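MmoQ Response regulator (Methylococcus capsulatus, PDB 3LJX) is a response regulator fragment built around an all-helical HDOD domain; the full-length protein also has receiver and GGDEF regions and probably makes cyclic di-GMP from GTP. Local coordinates at residues P9-D13 and G51-R55; D143-L149 and D180-T185; A127-A131 and R215-F219; A119-T124 and Q222-A226. All blocks are in the same frame, centred on the assembly; numbering follows the deposited sequence. Where two conformers were deposited one is given.

Contact 1: residues P9-D13 and G51-R55; sequences PMLCD and GRILR
Residues 9-13 run as an extended, irregular stretch of loop that crosses the side of helix 47-58 at its 51-55 turn; the nearest CA atoms are those of Cys12 and Arg52, 6.0 Å apart. Cys12 (phi/psi -149/-61) ends the extended run and Asp13 (-58/-31) takes helical angles. The polar part is a salt-bridge network on Asp13, chi1 m: OD1 meets NE of Arg52 (m, t, p in the conformer given) at 3.0 Å and NH1 of Arg55 (t, t, t) at 3.4 Å, the latter also a weak hydrogen bond. One water donates to Asp13 OD1 (2.7 Å) and accepts from Arg52 NH2 (3.3 Å). Two arginines three residues apart thus grip a single carboxylate, which ties the N-terminal segment to a helix of the all-helical HDOD domain. The apolar part centres on Cys12, chi1 t, whose SG rests 3.6 Å from Arg52 CA, 3.8 Å from Arg55 CD and 4.0 Å from Gly51 C. Selenomethionine Met10, poorly ordered, brings CE to 3.9 Å from Arg55 CD and also touches Leu188.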
loop_
_atom_site.group_PDB
_atom_site.type_symbol
_atom_site.label_atom_id
_atom_site.label_comp_id
_atom_site.label_asym_id
_atom_site.label_seq_id
_atom_site.Cartn_x
_atom_site.Cartn_y
_atom_site.Cartn_z
ATOM N N PRO A 9 -16.634 -6.787 1.383
ATOM C CA PRO A 9 -15.454 -7.586 1.022
ATOM C C PRO A 9 -14.262 -7.206 1.888
ATOM O O PRO A 9 -13.999 -6.026 2.084
ATOM C CB PRO A 9 -15.181 -7.184 -0.426
ATOM C CG PRO A 9 -16.489 -6.620 -0.930
ATOM C CD PRO A 9 -17.169 -6.009 0.250
HETATM N N MSE A 10 -13.536 -8.196 2.385
HETATM C CA MSE A 10 -12.466 -7.926 3.318
HETATM C C MSE A 10 -11.482 -9.096 3.384
HETATM O O MSE A 10 -11.814 -10.160 3.903
HETATM C CB MSE A 10 -13.090 -7.659 4.684
HETATM C CG MSE A 10 -12.115 -7.507 5.794
HETATM SE SE MSE A 10 -11.046 -5.911 5.648
HETATM C CE MSE A 10 -9.475 -6.674 6.474
ATOM N N LEU A 11 -10.277 -8.906 2.841
ATOM C CA LEU A 11 -9.201 -9.893 2.991
ATOM C C LEU A 11 -8.053 -9.254 3.743
ATOM O O LEU A 11 -7.724 -8.087 3.525
ATOM C CB LEU A 11 -8.677 -10.398 1.636
ATOM C CG LEU A 11 -9.550 -11.366 0.838
ATOM C CD1 LEU A 11 -10.743 -10.615 0.235
ATOM C CD2 LEU A 11 -8.744 -12.079 -0.246
ATOM N N CYS A 12 -7.429 -10.008 4.633
ATOM C CA CYS A 12 -6.227 -9.491 5.263
ATOM C C CYS A 12 -5.260 -10.622 5.603
ATOM O O CYS A 12 -4.155 -10.670 5.067
ATOM C CB CYS A 12 -6.564 -8.623 6.484
ATOM S SG CYS A 12 -5.137 -7.725 7.146
ATOM N N ASP A 13 -5.690 -11.547 6.455
ATOM C CA ASP A 13 -4.819 -12.640 6.866
ATOM C C ASP A 13 -4.327 -13.451 5.674
ATOM O O ASP A 13 -3.222 -13.970 5.694
ATOM C CB ASP A 13 -5.519 -13.545 7.882
ATOM C CG ASP A 13 -5.829 -12.827 9.195
ATOM O OD1 ASP A 13 -5.225 -11.765 9.474
ATOM O OD2 ASP A 13 -6.683 -13.332 9.958
ATOM N N GLY A 51 -0.256 -4.536 6.527
ATOM C CA GLY A 51 -1.687 -4.411 6.752
ATOM C C GLY A 51 -2.187 -5.154 7.989
ATOM O O GLY A 51 -2.890 -4.562 8.816
ATOM N N ARG A 52 -1.839 -6.439 8.121
ATOM C CA ARG A 52 -2.273 -7.262 9.257
ATOM C C ARG A 52 -1.873 -6.612 10.565
ATOM O O ARG A 52 -2.657 -6.542 11.502
ATOM C CB ARG A 52 -1.634 -8.658 9.218
ATOM C CG ARG A 52 -2.330 -9.693 8.352
ATOM C CD ARG A 52 -1.737 -11.104 8.591
ATOM N NE ARG A 52 -2.250 -11.730 9.815
ATOM C CZ ARG A 52 -1.985 -12.980 10.189
ATOM N NH1 ARG A 52 -1.204 -13.752 9.440
ATOM N NH2 ARG A 52 -2.501 -13.462 11.312
ATOM N N ILE A 53 -0.627 -6.147 10.617
ATOM C CA ILE A 53 -0.103 -5.508 11.818
ATOM C C ILE A 53 -0.856 -4.220 12.156
ATOM O O ILE A 53 -1.253 -4.020 13.296
ATOM C CB ILE A 53 1.420 -5.264 11.707
ATOM C CG1 ILE A 53 2.144 -6.612 11.769
ATOM C CG2 ILE A 53 1.906 -4.341 12.837
ATOM C CD1 ILE A 53 3.556 -6.582 11.250
ATOM N N LEU A 54 -1.077 -3.364 11.166
ATOM C CA LEU A 54 -1.817 -2.125 11.401
ATOM C C LEU A 54 -3.217 -2.449 11.888
ATOM O O LEU A 54 -3.749 -1.808 12.790
ATOM C CB LEU A 54 -1.913 -1.294 10.119
ATOM C CG LEU A 54 -0.617 -0.665 9.623
ATOM C CD1 LEU A 54 -0.891 0.182 8.385
ATOM C CD2 LEU A 54 0.059 0.156 10.730
ATOM N N ARG A 55 -3.810 -3.457 11.277
ATOM C CA ARG A 55 -5.175 -3.815 11.595
ATOM C C ARG A 55 -5.287 -4.339 13.029
ATOM O O ARG A 55 -6.244 -4.035 13.762
ATOM C CB ARG A 55 -5.639 -4.875 10.615
ATOM C CG ARG A 55 -6.972 -5.474 10.952
ATOM C CD ARG A 55 -7.446 -6.315 9.796
ATOM N NE ARG A 55 -8.466 -7.253 10.221
ATOM C CZ ARG A 55 -8.242 -8.541 10.439
ATOM N NH1 ARG A 55 -7.026 -9.050 10.256
ATOM N NH2 ARG A 55 -9.241 -9.319 10.833
HETATM O O HOH W 1 -4.994 -11.540 12.182
#

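Contact 2: residues D143-L149 and D180-T185; sequences DVGRLAL and DHDELT
Helix 144-149 and helix 181-185 cross steeply, their short axes 7.4 Å apart at closest and 107° between directions, with Gly145 CA only 4.1 Å from Thr185 CA. Thr185, chi1 m, turns OG1 back to donate to His181 O (2.8 Å), and the same OG1 accepts from Gly145 N at 2.7 Å. Gly145 CA lies 3.4 Å from His181 O in a CA-H...O contact; a CB here would clash with that oxygen and with Thr185 OG1. So the first turn of one helix sits directly on the first turn of the other, a close glycine-mediated helix crossing inside the all-helical HDOD domain. Asp180, chi1 p, is the N-cap of the second helix, its OD1 accepting from Glu183 N at 2.7 Å and weakly from Asp182 N. His181, chi1 p, offers a ring face to Arg146 (m, t, t), whose guanidinium stacks with centres 3.8 Å apart and planes at 29°. Arg146 NE also forms a salt bridge to Asp143 OD2, 3.6 Å, while Asp143 OD1 bridges to Arg116. Past the glycine, Leu184, chi1 -146°, places CD1 3.6 Å from Ala148 CB and 3.9 Å from Leu149 CG; Leu149 (m, t) brings CD1 within 4.0 Å of His181 CB.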
loop_
_atom_site.group_PDB
_atom_site.type_symbol
_atom_site.label_atom_id
_atom_site.label_comp_id
_atom_site.label_asym_id
_atom_site.label_seq_id
_atom_site.Cartn_x
_atom_site.Cartn_y
_atom_site.Cartn_z
ATOM N N ASP A 143 -2.573 0.551 -3.471
ATOM C CA ASP A 143 -3.420 -0.269 -4.345
ATOM C C ASP A 143 -3.476 -1.728 -3.901
ATOM O O ASP A 143 -3.557 -2.654 -4.719
ATOM C CB ASP A 143 -3.031 -0.131 -5.825
ATOM C CG ASP A 143 -1.601 -0.541 -6.101
ATOM O OD1 ASP A 143 -0.904 -1.016 -5.175
ATOM O OD2 ASP A 143 -1.165 -0.376 -7.258
ATOM N N VAL A 144 -3.460 -1.916 -2.586
ATOM C CA VAL A 144 -3.545 -3.241 -2.011
ATOM C C VAL A 144 -4.847 -3.950 -2.421
ATOM O O VAL A 144 -4.935 -5.173 -2.370
ATOM C CB VAL A 144 -3.398 -3.188 -0.468
ATOM C CG1 VAL A 144 -4.662 -2.612 0.183
ATOM C CG2 VAL A 144 -3.102 -4.568 0.069
ATOM N N GLY A 145 -5.848 -3.184 -2.846
ATOM C CA GLY A 145 -7.040 -3.769 -3.428
ATOM C C GLY A 145 -6.772 -4.676 -4.629
ATOM O O GLY A 145 -7.538 -5.606 -4.888
ATOM N N ARG A 146 -5.695 -4.422 -5.366
ATOM C CA ARG A 146 -5.345 -5.279 -6.506
ATOM C C ARG A 146 -4.927 -6.658 -6.019
ATOM O O ARG A 146 -5.424 -7.676 -6.513
ATOM C CB ARG A 146 -4.205 -4.687 -7.328
ATOM C CG ARG A 146 -4.509 -3.371 -8.025
ATOM C CD ARG A 146 -3.353 -3.033 -8.949
ATOM N NE ARG A 146 -3.505 -1.722 -9.568
ATOM C CZ ARG A 146 -4.063 -1.500 -10.758
ATOM N NH1 ARG A 146 -4.538 -2.507 -11.496
ATOM N NH2 ARG A 146 -4.138 -0.257 -11.218
ATOM N N LEU A 147 -4.008 -6.681 -5.056
ATOM C CA LEU A 147 -3.581 -7.922 -4.406
ATOM C C LEU A 147 -4.797 -8.703 -3.883
ATOM O O LEU A 147 -4.888 -9.916 -4.049
ATOM C CB LEU A 147 -2.665 -7.596 -3.228
ATOM C CG LEU A 147 -1.380 -8.387 -2.967
ATOM C CD1 LEU A 147 -1.306 -8.746 -1.511
ATOM C CD2 LEU A 147 -1.218 -9.627 -3.853
ATOM N N ALA A 148 -5.724 -7.995 -3.240
ATOM C CA ALA A 148 -6.891 -8.634 -2.643
ATOM C C ALA A 148 -7.802 -9.318 -3.666
ATOM O O ALA A 148 -8.276 -10.416 -3.430
ATOM C CB ALA A 148 -7.680 -7.634 -1.810
ATOM N N LEU A 149 -8.051 -8.676 -4.802
ATOM C CA LEU A 149 -8.901 -9.304 -5.801
ATOM C C LEU A 149 -8.208 -10.527 -6.390
ATOM O O LEU A 149 -8.844 -11.560 -6.607
ATOM C CB LEU A 149 -9.219 -8.327 -6.925
ATOM C CG LEU A 149 -10.263 -7.274 -6.619
ATOM C CD1 LEU A 149 -10.446 -6.357 -7.849
ATOM C CD2 LEU A 149 -11.554 -7.962 -6.225
ATOM N N ASP A 180 -14.281 -2.583 -7.093
ATOM C CA ASP A 180 -13.132 -2.502 -7.983
ATOM C C ASP A 180 -11.897 -2.340 -7.128
ATOM O O ASP A 180 -12.016 -2.092 -5.928
ATOM C CB ASP A 180 -13.283 -1.330 -8.953
ATOM C CG ASP A 180 -13.302 0.009 -8.243
ATOM O OD1 ASP A 180 -12.289 0.359 -7.568
ATOM O OD2 ASP A 180 -14.339 0.694 -8.354
ATOM N N HIS A 181 -10.717 -2.455 -7.734
ATOM C CA HIS A 181 -9.498 -2.520 -6.937
ATOM C C HIS A 181 -9.211 -1.232 -6.141
ATOM O O HIS A 181 -8.624 -1.288 -5.052
ATOM C CB HIS A 181 -8.295 -2.962 -7.773
ATOM C CG HIS A 181 -8.021 -2.106 -8.969
ATOM N ND1 HIS A 181 -7.535 -0.817 -8.872
ATOM C CD2 HIS A 181 -8.102 -2.373 -10.295
ATOM C CE1 HIS A 181 -7.354 -0.324 -10.085
ATOM N NE2 HIS A 181 -7.694 -1.247 -10.966
ATOM N N ASP A 182 -9.665 -0.089 -6.660
ATOM C CA ASP A 182 -9.489 1.190 -5.958
ATOM C C ASP A 182 -10.479 1.379 -4.801
ATOM O O ASP A 182 -10.098 1.807 -3.709
ATOM C CB ASP A 182 -9.547 2.378 -6.936
ATOM C CG ASP A 182 -8.341 2.424 -7.855
ATOM O OD1 ASP A 182 -7.240 2.040 -7.398
ATOM O OD2 ASP A 182 -8.485 2.836 -9.027
ATOM N N GLU A 183 -11.747 1.059 -5.028
ATOM C CA GLU A 183 -12.703 1.070 -3.929
ATOM C C GLU A 183 -12.249 0.074 -2.861
ATOM O O GLU A 183 -12.226 0.378 -1.666
ATOM C CB GLU A 183 -14.097 0.700 -4.416
ATOM C CG GLU A 183 -15.163 0.851 -3.334
ATOM C CD GLU A 183 -16.385 -0.025 -3.578
ATOM O OE1 GLU A 183 -16.389 -0.798 -4.560
ATOM O OE2 GLU A 183 -17.347 0.053 -2.784
ATOM N N LEU A 184 -11.864 -1.118 -3.296
ATOM C CA LEU A 184 -11.471 -2.146 -2.353
ATOM C C LEU A 184 -10.290 -1.640 -1.494
ATOM O O LEU A 184 -10.277 -1.807 -0.276
ATOM C CB LEU A 184 -11.105 -3.424 -3.109
ATOM C CG LEU A 184 -11.440 -4.738 -2.420
ATOM C CD1 LEU A 184 -10.588 -5.886 -2.980
ATOM C CD2 LEU A 184 -11.280 -4.602 -0.926
ATOM N N THR A 185 -9.311 -1.002 -2.129
ATOM C CA THR A 185 -8.191 -0.425 -1.391
ATOM C C THR A 185 -8.669 0.497 -0.260
ATOM O O THR A 185 -8.273 0.348 0.912
ATOM C CB THR A 185 -7.255 0.345 -2.334
ATOM O OG1 THR A 185 -6.602 -0.583 -3.216
ATOM C CG2 THR A 185 -6.206 1.111 -1.534
#

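Contact 3: residues A127-A131 and R215-F219; sequences ASTVA and RTGRF
An irregular loop, residues 127-131, passes beside one turn of helix 214-233, with Thr129 CA and Arg215 CA the nearest pair at 6.4 Å. The loop has no regular repeat: Ser128 has phi/psi -131/34, Thr129 -89/-63, and Val130 returns to an extended -129/166. The helical turn supplies side chains at positions 215, 218 and 219, all with chi1 t and CA-to-CB bonds toward the loop. Arg215 comes first, extended through chi2 (t) and then bent at chi3 (m), so that NH1 donates to Thr129 O at 2.7 Å, the oxygen lying near the guanidinium plane; this bond fastens a loop carbonyl to the exposed start of the turn. One turn on, Arg218 lays its aliphatic part against the loop, with CD 3.5 Å from Thr129 CG2. Phe219 follows, chi2 35°, its ring meeting Val130 (chi1 m): CG1 stands 3.8 Å from the ring centroid and 3° off the normal, a CH-pi contact over the face, and CG2 is 3.7 Å from Phe219 CE1. This is an interhelical loop of the all-helical fold, fixed by an arginine-to-carbonyl hydrogen bond and a CH-pi contact. The loop joins helix 106-125 to helix 132-141, whose Leu138 also touches Phe219, while Ala201 of helix 196-204 packs against the same phenylalanine.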
loop_
_atom_site.group_PDB
_atom_site.type_symbol
_atom_site.label_atom_id
_atom_site.label_comp_id
_atom_site.label_asym_id
_atom_site.label_seq_id
_atom_site.Cartn_x
_atom_site.Cartn_y
_atom_site.Cartn_z
ATOM N N ALA A 127 8.831 17.991 2.818
ATOM C CA ALA A 127 7.672 18.869 2.920
ATOM C C ALA A 127 7.094 18.870 4.334
ATOM O O ALA A 127 7.690 18.312 5.255
ATOM C CB ALA A 127 6.607 18.488 1.897
ATOM N N SER A 128 5.934 19.490 4.511
ATOM C CA SER A 128 5.354 19.577 5.845
ATOM C C SER A 128 3.884 19.174 5.915
ATOM O O SER A 128 3.134 19.750 6.696
ATOM C CB SER A 128 5.519 20.997 6.386
ATOM O OG SER A 128 6.888 21.309 6.519
ATOM N N THR A 129 3.474 18.202 5.105
ATOM C CA THR A 129 2.079 17.777 5.075
ATOM C C THR A 129 1.807 16.669 6.091
ATOM O O THR A 129 1.021 16.844 7.027
ATOM C CB THR A 129 1.659 17.289 3.665
ATOM O OG1 THR A 129 2.661 16.398 3.143
ATOM C CG2 THR A 129 1.516 18.460 2.733
ATOM N N VAL A 130 2.456 15.528 5.900
ATOM C CA VAL A 130 2.221 14.368 6.749
ATOM C C VAL A 130 3.545 13.826 7.284
ATOM O O VAL A 130 4.618 14.201 6.801
ATOM C CB VAL A 130 1.502 13.259 5.957
ATOM C CG1 VAL A 130 0.225 13.800 5.341
ATOM C CG2 VAL A 130 2.410 12.725 4.861
ATOM N N ALA A 131 3.474 12.963 8.293
ATOM C CA ALA A 131 4.670 12.281 8.793
ATOM C C ALA A 131 5.139 11.305 7.722
ATOM O O ALA A 131 4.361 10.466 7.259
ATOM C CB ALA A 131 4.357 11.540 10.076
ATOM N N ARG A 215 -4.498 21.007 2.549
ATOM C CA ARG A 215 -3.550 19.940 2.834
ATOM C C ARG A 215 -3.948 18.675 2.087
ATOM O O ARG A 215 -3.090 17.931 1.623
ATOM C CB ARG A 215 -3.467 19.671 4.344
ATOM C CG ARG A 215 -2.388 18.669 4.737
ATOM C CD ARG A 215 -2.328 18.488 6.252
ATOM N NE ARG A 215 -2.162 19.768 6.944
ATOM C CZ ARG A 215 -1.060 20.132 7.582
ATOM N NH1 ARG A 215 -0.015 19.309 7.636
ATOM N NH2 ARG A 215 -1.006 21.317 8.170
ATOM N N THR A 216 -5.248 18.437 1.962
ATOM C CA THR A 216 -5.713 17.243 1.265
ATOM C C THR A 216 -5.273 17.270 -0.196
ATOM O O THR A 216 -4.816 16.255 -0.728
ATOM C CB THR A 216 -7.240 17.084 1.334
ATOM O OG1 THR A 216 -7.667 17.156 2.701
ATOM C CG2 THR A 216 -7.632 15.742 0.778
ATOM N N GLY A 217 -5.393 18.440 -0.823
ATOM C CA GLY A 217 -4.977 18.628 -2.203
ATOM C C GLY A 217 -3.474 18.477 -2.342
ATOM O O GLY A 217 -2.980 17.869 -3.296
ATOM N N ARG A 218 -2.732 19.005 -1.373
ATOM C CA ARG A 218 -1.276 18.969 -1.465
ATOM C C ARG A 218 -0.766 17.543 -1.281
ATOM O O ARG A 218 0.119 17.078 -2.015
ATOM C CB ARG A 218 -0.632 19.911 -0.454
ATOM C CG ARG A 218 0.851 20.122 -0.688
ATOM C CD ARG A 218 1.428 21.032 0.371
ATOM N NE ARG A 218 1.638 22.372 -0.146
ATOM C CZ ARG A 218 2.834 22.859 -0.452
ATOM N NH1 ARG A 218 3.917 22.112 -0.267
ATOM N NH2 ARG A 218 2.948 24.092 -0.932
ATOM N N PHE A 219 -1.343 16.835 -0.322
ATOM C CA PHE A 219 -0.959 15.450 -0.106
ATOM C C PHE A 219 -1.354 14.626 -1.339
ATOM O O PHE A 219 -0.581 13.783 -1.797
ATOM C CB PHE A 219 -1.606 14.917 1.176
ATOM C CG PHE A 219 -1.138 13.549 1.582
ATOM C CD1 PHE A 219 0.164 13.149 1.360
ATOM C CD2 PHE A 219 -2.005 12.672 2.222
ATOM C CE1 PHE A 219 0.594 11.881 1.742
ATOM C CE2 PHE A 219 -1.584 11.406 2.611
ATOM C CZ PHE A 219 -0.275 11.013 2.371
#

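Contact 4: residues A119-T124 and Q222-A226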
loop_
_atom_site.group_PDB
_atom_site.type_symbol
_atom_site.label_atom_id
_atom_site.label_comp_id
_atom_site.label_asym_id
_atom_site.label_seq_id
_atom_site.Cartn_x
_atom_site.Cartn_y
_atom_site.Cartn_z
ATOM N N ALA A 119 9.416 6.464 -2.677
ATOM C CA ALA A 119 9.270 7.777 -3.307
ATOM C C ALA A 119 8.409 8.729 -2.475
ATOM O O ALA A 119 8.748 9.905 -2.312
ATOM C CB ALA A 119 8.710 7.650 -4.740
ATOM N N LEU A 120 7.292 8.230 -1.956
ATOM C CA LEU A 120 6.376 9.102 -1.234
ATOM C C LEU A 120 7.033 9.561 0.058
ATOM O O LEU A 120 6.904 10.717 0.464
ATOM C CB LEU A 120 5.041 8.404 -0.959
ATOM C CG LEU A 120 3.983 9.291 -0.297
ATOM C CD1 LEU A 120 3.731 10.604 -1.093
ATOM C CD2 LEU A 120 2.688 8.514 -0.093
ATOM N N GLN A 121 7.759 8.656 0.697
ATOM C CA GLN A 121 8.504 9.025 1.888
ATOM C C GLN A 121 9.486 10.152 1.622
ATOM O O GLN A 121 9.518 11.126 2.380
ATOM C CB GLN A 121 9.255 7.832 2.474
ATOM C CG GLN A 121 10.188 8.249 3.593
ATOM C CD GLN A 121 10.369 7.164 4.612
ATOM O OE1 GLN A 121 10.820 6.064 4.293
ATOM N NE2 GLN A 121 10.016 7.462 5.858
ATOM N N SER A 122 10.280 10.034 0.549
ATOM C CA SER A 122 11.242 11.098 0.185
ATOM C C SER A 122 10.566 12.427 -0.087
ATOM O O SER A 122 10.971 13.464 0.431
ATOM C CB SER A 122 12.077 10.729 -1.044
ATOM O OG SER A 122 13.097 9.818 -0.701
ATOM N N ILE A 123 9.555 12.396 -0.940
ATOM C CA ILE A 123 8.779 13.591 -1.218
ATOM C C ILE A 123 8.278 14.240 0.080
ATOM O O ILE A 123 8.568 15.406 0.344
ATOM C CB ILE A 123 7.609 13.277 -2.154
ATOM C CG1 ILE A 123 8.153 12.881 -3.530
ATOM C CG2 ILE A 123 6.666 14.466 -2.237
ATOM C CD1 ILE A 123 7.139 12.207 -4.447
ATOM N N THR A 124 7.558 13.489 0.910
ATOM C CA THR A 124 6.991 14.101 2.113
ATOM C C THR A 124 8.068 14.524 3.115
ATOM O O THR A 124 7.849 15.438 3.914
ATOM C CB THR A 124 5.982 13.178 2.788
ATOM O OG1 THR A 124 6.637 11.956 3.159
ATOM C CG2 THR A 124 4.816 12.873 1.822
ATOM N N GLN A 222 1.154 14.992 -3.883
ATOM C CA GLN A 222 2.363 14.258 -3.501
ATOM C C GLN A 222 2.237 12.775 -3.799
ATOM O O GLN A 222 3.203 12.127 -4.238
ATOM C CB GLN A 222 2.687 14.467 -2.033
ATOM C CG GLN A 222 3.124 15.903 -1.676
ATOM C CD GLN A 222 3.177 16.108 -0.160
ATOM O OE1 GLN A 222 2.357 15.544 0.586
ATOM N NE2 GLN A 222 4.138 16.912 0.299
ATOM N N LEU A 223 1.039 12.250 -3.572
ATOM C CA LEU A 223 0.732 10.858 -3.878
ATOM C C LEU A 223 0.795 10.631 -5.380
ATOM O O LEU A 223 1.421 9.675 -5.841
ATOM C CB LEU A 223 -0.660 10.498 -3.369
ATOM C CG LEU A 223 -0.726 10.117 -1.892
ATOM C CD1 LEU A 223 -2.044 10.594 -1.239
ATOM C CD2 LEU A 223 -0.530 8.603 -1.765
ATOM N N ALA A 224 0.156 11.525 -6.136
ATOM C CA ALA A 224 0.118 11.413 -7.591
ATOM C C ALA A 224 1.544 11.429 -8.132
ATOM O O ALA A 224 1.883 10.665 -9.033
ATOM C CB ALA A 224 -0.728 12.559 -8.221
ATOM N N LEU A 225 2.388 12.282 -7.558
ATOM C CA LEU A 225 3.771 12.346 -7.997
ATOM C C LEU A 225 4.542 11.054 -7.677
ATOM O O LEU A 225 5.333 10.582 -8.493
ATOM C CB LEU A 225 4.465 13.537 -7.378
ATOM C CG LEU A 225 5.634 14.022 -8.201
ATOM C CD1 LEU A 225 5.140 14.460 -9.580
ATOM C CD2 LEU A 225 6.290 15.164 -7.462
ATOM N N ALA A 226 4.313 10.480 -6.498
ATOM C CA ALA A 226 4.976 9.225 -6.152
ATOM C C ALA A 226 4.548 8.135 -7.128
ATOM O O ALA A 226 5.361 7.310 -7.550
ATOM C CB ALA A 226 4.646 8.802 -4.724
#
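Leu120 reaches across the helix pair, its CD2 3.6 Å from Leu223 CD2 and its CD1 3.5 Å from Gln222 O, while its CB touches Ala226 CB at 3.8 Å. The small Ala226 lets the backbones come close: Leu120 CA and Ala226 CA are 5.1 Å apart, and Ala119 CB meets Ala226 CB at 4.2 Å. One turn further along, Ile123 (chi1 m, chi2 t) points its CD1 at the opposite helix, 4.2 Å from both Leu225 CB and Ala226 CB. Gln222 packs its CG on Ile123 CG2 (3.9 Å) and its OE1 on Thr124 CG2 (3.8 Å); OE1 is also hydrogen-bonded to Thr129. No hydrogen bond crosses between the segments; the contact is van der Waals packing, mainly of apolar side chains. Leu225 also packs on Leu247 and Ala251 of helix 245-254. With axes 9.0 Å apart and directions at 136°, this is oblique, broadly antiparallel helix packing within an all-helical bundle, here joining helix 106-125 of the HDOD region to helix 214-233.

In the fold
From the N terminus, contact 1 closes first, when helix 47-58 comes back to segment 9-13. Contact 4 then opens on helix 106-125 and contact 3 in the loop that follows. Contact 2 opens and closes inside both, linking helix 144-152 to helix 181-191, before contact 3 closes and contact 4 last, both on helix 214-233. Contacts 1 and 2 touch, Leu11 packing on Ala148, as do contacts 3 and 4 through Thr129 and Gln222, whereas neither of the first two touches either of the second. The first two join the N-terminal segment and helices 47-58, 144-152 and 181-191; the others join helix 106-125 and its following loop to helix 214-233.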